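Local coordinates for FAD-binding PCMH-type domain-containing protein (Gibberella zeae, PDB 6YJO), which probably oxidises oligosaccharides as an FAD-linked oxidoreductase whose flavin is covalently held through two side chains of the protein, at residues D124-N129 against A138-G143; V165-H170 against A228-Q233. One frame throughout, in Å; residues are numbered along the deposited sequence.

Interactions 1 and 2 follow one another along the chain, their centres about 7 Å apart, and both reach the same branched antiparallel sheet. Backbone hydrogen bonds join them directly: Ala138 N to Ala228 O, 2.8 Å, and Leu142 N to Val165 O, also 2.8 Å. In addition, the methyl CB of Ala168 packs 3.4 Å from Ala138 O. FAD lies against interaction 2, where residues 165-170 bind the pyrophosphate, the ribityl chain and the adenine. Interaction 1 sits one layer behind; Ala138 touches the cofactor, and CA of Gly139 is about 7 Å from the nearest atom of FAD. Residues 138-143 thus run between strand 126-128 and the FAD-binding turn and helix of interaction 2.

Interaction 1 (D124-N129 against A138-G143); sequences DTVTLN and AGARLG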
# COMPACT_ATOMS: atom_id res chain seq x y z
N ASP A 124 -14.17 1.87 -12.77
CA ASP A 124 -12.88 2.57 -12.78
C ASP A 124 -12.99 3.98 -13.34
O ASP A 124 -11.98 4.54 -13.78
CB ASP A 124 -11.84 1.77 -13.57
CG ASP A 124 -12.19 1.65 -15.04
OD1 ASP A 124 -13.22 2.21 -15.47
OD2 ASP A 124 -11.43 0.99 -15.78
N THR A 125 -14.17 4.59 -13.33
CA THR A 125 -14.32 5.92 -13.92
C THR A 125 -13.68 6.98 -13.03
O THR A 125 -13.96 7.05 -11.83
CB THR A 125 -15.81 6.23 -14.13
OG1 THR A 125 -16.39 5.24 -14.99
CG2 THR A 125 -15.98 7.61 -14.76
N VAL A 126 -12.80 7.79 -13.62
CA VAL A 126 -12.19 8.94 -12.97
C VAL A 126 -12.92 10.19 -13.43
O VAL A 126 -13.35 10.28 -14.59
CB VAL A 126 -10.68 9.05 -13.27
CG1 VAL A 126 -10.09 10.27 -12.59
CG2 VAL A 126 -9.95 7.78 -12.85
N THR A 127 -13.08 11.16 -12.53
CA THR A 127 -13.75 12.41 -12.83
C THR A 127 -13.06 13.53 -12.06
O THR A 127 -13.00 13.49 -10.83
CB THR A 127 -15.24 12.34 -12.46
OG1 THR A 127 -15.91 11.44 -13.34
CG2 THR A 127 -15.89 13.71 -12.55
N LEU A 128 -12.54 14.52 -12.79
CA LEU A 128 -11.84 15.67 -12.22
C LEU A 128 -12.79 16.86 -12.23
O LEU A 128 -13.25 17.29 -13.29
CB LEU A 128 -10.57 15.99 -13.02
CG LEU A 128 -9.82 17.27 -12.64
CD1 LEU A 128 -9.37 17.26 -11.18
CD2 LEU A 128 -8.63 17.48 -13.56
N ASN A 129 -13.09 17.38 -11.04
CA ASN A 129 -13.95 18.55 -10.89
C ASN A 129 -13.14 19.83 -11.06
O ASN A 129 -11.91 19.82 -11.11
CB ASN A 129 -14.63 18.53 -9.52
CG ASN A 129 -15.59 17.36 -9.36
OD1 ASN A 129 -16.50 17.19 -10.16
ND2 ASN A 129 -15.37 16.56 -8.33
N ALA A 138 -13.97 2.85 -7.24
CA ALA A 138 -13.14 2.01 -6.38
C ALA A 138 -12.28 1.01 -7.15
O ALA A 138 -11.35 0.45 -6.56
CB ALA A 138 -14.03 1.29 -5.38
N GLY A 139 -12.55 0.77 -8.43
CA GLY A 139 -11.81 -0.19 -9.21
C GLY A 139 -10.70 0.38 -10.06
O GLY A 139 -9.97 -0.39 -10.69
N ALA A 140 -10.55 1.70 -10.11
CA ALA A 140 -9.48 2.29 -10.90
C ALA A 140 -8.13 1.85 -10.36
O ALA A 140 -7.91 1.77 -9.15
CB ALA A 140 -9.58 3.82 -10.88
N ARG A 141 -7.21 1.54 -11.28
CA ARG A 141 -5.84 1.25 -10.93
C ARG A 141 -5.02 2.53 -10.95
O ARG A 141 -5.34 3.49 -11.66
CB ARG A 141 -5.26 0.20 -11.89
CG ARG A 141 -5.81 -1.20 -11.61
CD ARG A 141 -5.70 -2.16 -12.79
NE ARG A 141 -6.60 -3.30 -12.62
CZ ARG A 141 -6.37 -4.33 -11.80
NH1 ARG A 141 -5.26 -4.37 -11.07
NH2 ARG A 141 -7.26 -5.31 -11.70
N LEU A 142 -3.95 2.55 -10.15
CA LEU A 142 -3.20 3.78 -9.91
C LEU A 142 -2.78 4.44 -11.22
O LEU A 142 -2.85 5.67 -11.36
CB LEU A 142 -1.98 3.50 -9.04
CG LEU A 142 -2.22 3.04 -7.60
CD1 LEU A 142 -0.90 2.99 -6.86
CD2 LEU A 142 -3.22 3.94 -6.89
N GLY A 143 -2.33 3.64 -12.19
CA GLY A 143 -1.85 4.22 -13.43
C GLY A 143 -2.97 4.78 -14.28
O GLY A 143 -2.77 5.75 -15.02
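Asp124 and Ala140 meet through the roots of their side chains. CB of Asp124 lies 3.6 Å from Ala140 CA, and the two CB atoms are 4.1 Å apart. The same Asp124 methylene reaches Gly139 C at 3.9 Å, while the Ala140 methyl comes to 3.8 Å from Asp124 O. With chi1 at 65°, Asp124 CG stands between its own backbone N and carbonyl carbon, which turns the carboxylate away from residues 138-143. Chi2 of 2° lays this group almost in the plane of CA, CB and CG and makes OD2 its outer oxygen, the one that forms a salt bridge with Arg336. Of the Asp124 side chain, only the methylene therefore packs here, its buried charge being met from elsewhere. Val126 adds a looser apolar touch, its CG2 branch 4.4 Å from Ala140 CB. No hydrogen bond joins the two segments; Gly139 bonds instead to the backbone of Met123, just before Asp124. Both segments belong to the FAD-binding domain, and Ala138 lines the cofactor pocket, its O hydrogen-bonded to Ser99 OG of the FAD site. Beyond Ala140, Arg141 takes the N-cap position of helix 142-152, and its guanidinium NH1 is bonded to the carbonyls of Gly100 and Gly164. Strand 126-128 pairs antiparallel with 133-137, and the chain leaving that hairpin bends past Asp124 into helix 142-152, where Val126 packs on Asp148 and Leu149 and Ala140 on Val145.

Interaction 2 (V165-H170 against A228-Q233); sequences VGIAGH and AELGFQ. With FAD (flavin-adenine dinucleotide), chain C.
Helix 167-171 starts beside residues 228-233 of strand 226-236 without any hydrogen bond between the two segments, their closest CA atoms being those of Ala168 and Leu230, 7.6 Å apart. Ile167 bridges them with its two branches. The Ile167 and Leu230 side chains run alongside each other in opposite senses, CG2 of Ile167 meeting CD1 of Leu230 at 4.1 Å. The other branch, put anti to the backbone N by chi1 of -173°, brings CG1 obliquely to the Phe232 ring, 4.0 Å from CZ, and the terminal CD1 of Ile167 touches the same ring corner. Leu230 CD1 also rests on the helix backbone, 4.3 Å from Ala168 CA. The other side of this short helix carries the cofactor, in the FAD-binding domain of the PCMH type: the pyrophosphate lies alongside its first turn, gripped by the amides of Gly166 and Gly169. Gly166, the N-cap residue, gives its N to FAD O2P at 2.6 Å (154° at the hydrogen), and Gly169 N reaches FAD O1P by a longer, more bent bond of 3.2 Å (138°). The bare CA of Gly169 lets the linking atom O5' of FAD come close to the backbone. Ala168 CB stands off to one side of the adenine plane, 3.3 Å from FAD N7A, and Val165 CG2 touches the isoalloxazine at C9 and C9A. At the ribityl chain, the edge of the His170 ring meets the cofactor, ND1 sharing a 2.7 Å hydrogen bond with FAD O2', while NE2 of the same ring is hydrogen-bonded to the backbone N of Gly160.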
# COMPACT_ATOMS: atom_id res chain seq x y z
N VAL A 165 -1.70 -1.40 -9.24
CA VAL A 165 -2.31 -1.45 -7.92
C VAL A 165 -3.68 -0.78 -7.97
O VAL A 165 -3.88 0.24 -8.65
CB VAL A 165 -1.38 -0.78 -6.89
CG1 VAL A 165 -2.13 -0.41 -5.62
CG2 VAL A 165 -0.21 -1.71 -6.57
N GLY A 166 -4.64 -1.37 -7.26
CA GLY A 166 -5.97 -0.79 -7.19
C GLY A 166 -6.04 0.37 -6.21
O GLY A 166 -5.37 0.38 -5.18
N ILE A 167 -6.87 1.36 -6.55
CA ILE A 167 -6.94 2.57 -5.74
C ILE A 167 -7.53 2.27 -4.37
O ILE A 167 -7.12 2.86 -3.36
CB ILE A 167 -7.74 3.66 -6.48
CG1 ILE A 167 -7.66 5.00 -5.73
CG2 ILE A 167 -9.19 3.26 -6.65
CD1 ILE A 167 -6.25 5.57 -5.64
N ALA A 168 -8.51 1.37 -4.31
CA ALA A 168 -9.22 1.11 -3.05
C ALA A 168 -8.27 0.57 -1.99
O ALA A 168 -8.10 1.17 -0.92
CB ALA A 168 -10.37 0.14 -3.29
N GLY A 169 -7.63 -0.57 -2.26
CA GLY A 169 -6.72 -1.14 -1.29
C GLY A 169 -5.54 -0.24 -0.99
O GLY A 169 -5.06 -0.20 0.15
N HIS A 170 -5.06 0.50 -1.98
CA HIS A 170 -3.91 1.38 -1.80
C HIS A 170 -4.23 2.51 -0.82
O HIS A 170 -3.48 2.75 0.14
CB HIS A 170 -3.49 1.93 -3.16
CG HIS A 170 -2.15 2.59 -3.17
ND1 HIS A 170 -0.98 1.91 -2.90
CD2 HIS A 170 -1.78 3.86 -3.43
CE1 HIS A 170 0.04 2.73 -2.99
NE2 HIS A 170 -0.42 3.93 -3.31
N ALA A 228 -17.16 2.09 -3.06
CA ALA A 228 -17.46 2.11 -4.48
C ALA A 228 -16.88 3.31 -5.21
O ALA A 228 -16.61 3.22 -6.41
CB ALA A 228 -18.98 2.10 -4.71
N GLU A 229 -16.67 4.43 -4.52
CA GLU A 229 -16.11 5.63 -5.12
C GLU A 229 -15.35 6.39 -4.04
O GLU A 229 -15.89 6.62 -2.96
CB GLU A 229 -17.22 6.51 -5.71
CG GLU A 229 -16.74 7.63 -6.61
CD GLU A 229 -17.88 8.33 -7.34
OE1 GLU A 229 -18.51 7.71 -8.23
OE2 GLU A 229 -18.15 9.51 -7.01
N LEU A 230 -14.10 6.74 -4.32
CA LEU A 230 -13.27 7.52 -3.41
C LEU A 230 -13.10 8.94 -3.94
O LEU A 230 -13.06 9.15 -5.16
CB LEU A 230 -11.89 6.88 -3.22
CG LEU A 230 -11.84 5.44 -2.67
CD1 LEU A 230 -11.91 4.41 -3.79
CD2 LEU A 230 -10.59 5.22 -1.82
N GLY A 231 -13.03 9.90 -3.03
CA GLY A 231 -12.81 11.30 -3.37
C GLY A 231 -11.46 11.74 -2.84
O GLY A 231 -11.05 11.34 -1.75
N PHE A 232 -10.75 12.53 -3.65
CA PHE A 232 -9.46 13.09 -3.28
C PHE A 232 -9.34 14.53 -3.77
O PHE A 232 -9.97 14.91 -4.76
CB PHE A 232 -8.29 12.29 -3.87
CG PHE A 232 -8.39 10.80 -3.68
CD1 PHE A 232 -7.79 10.18 -2.59
CD2 PHE A 232 -9.06 10.02 -4.60
CE1 PHE A 232 -7.88 8.81 -2.43
CE2 PHE A 232 -9.15 8.65 -4.44
CZ PHE A 232 -8.55 8.05 -3.35
N GLN A 233 -8.49 15.30 -3.09
CA GLN A 233 -8.12 16.65 -3.51
C GLN A 233 -6.79 16.55 -4.24
O GLN A 233 -5.76 16.25 -3.63
CB GLN A 233 -8.04 17.59 -2.31
CG GLN A 233 -7.95 19.07 -2.66
CD GLN A 233 -9.22 19.58 -3.33
OE1 GLN A 233 -10.33 19.19 -2.95
NE2 GLN A 233 -9.06 20.46 -4.32
PA FAD C . -6.70 -5.88 -3.34
O1A FAD C . -6.24 -7.26 -3.07
O2A FAD C . -7.83 -5.77 -4.38
O5B FAD C . -7.12 -5.15 -2.01
C5B FAD C . -6.27 -5.18 -0.84
C4B FAD C . -7.11 -4.93 0.39
O4B FAD C . -8.05 -3.86 0.11
C3B FAD C . -7.94 -6.12 0.85
O3B FAD C . -8.08 -6.12 2.26
C2B FAD C . -9.28 -5.86 0.15
O2B FAD C . -10.36 -6.49 0.82
C1B FAD C . -9.37 -4.34 0.27
N9A FAD C . -10.23 -3.72 -0.73
C8A FAD C . -10.06 -3.70 -2.09
N7A FAD C . -11.00 -3.06 -2.75
C5A FAD C . -11.87 -2.64 -1.74
C6A FAD C . -13.07 -1.91 -1.77
N6A FAD C . -13.64 -1.46 -2.89
N1A FAD C . -13.67 -1.66 -0.59
C2A FAD C . -13.10 -2.10 0.53
N3A FAD C . -11.97 -2.80 0.68
C4A FAD C . -11.40 -3.04 -0.50
N1 FAD C . 2.27 0.06 -1.68
C2 FAD C . 2.86 1.26 -1.40
O2 FAD C . 2.58 1.90 -0.38
N3 FAD C . 3.81 1.79 -2.27
C4 FAD C . 4.23 1.21 -3.45
O4 FAD C . 5.08 1.77 -4.14
C4X FAD C . 3.60 -0.06 -3.74
N5 FAD C . 3.95 -0.68 -4.83
C5X FAD C . 3.33 -1.90 -5.11
C6 FAD C . 3.70 -2.59 -6.25
C7 FAD C . 3.10 -3.80 -6.59
C7M FAD C . 3.52 -4.51 -7.86
C8 FAD C . 2.15 -4.37 -5.72
C8M FAD C . 1.49 -5.67 -6.05
C9 FAD C . 1.80 -3.68 -4.56
C9A FAD C . 2.38 -2.46 -4.25
N10 FAD C . 2.03 -1.75 -3.09
C10 FAD C . 2.63 -0.55 -2.79
C1' FAD C . 1.06 -2.30 -2.13
C2' FAD C . -0.36 -1.81 -2.34
O2' FAD C . -0.50 -0.49 -1.81
C3' FAD C . -1.31 -2.75 -1.58
O3' FAD C . -1.07 -4.07 -2.03
C4' FAD C . -2.79 -2.43 -1.77
O4' FAD C . -3.48 -2.55 -0.53
C5' FAD C . -3.41 -3.35 -2.80
O5' FAD C . -4.68 -2.81 -3.21
P FAD C . -5.49 -3.48 -4.37
O1P FAD C . -6.93 -2.94 -4.37
O2P FAD C . -4.74 -3.35 -5.64
O3P FAD C . -5.48 -5.00 -3.88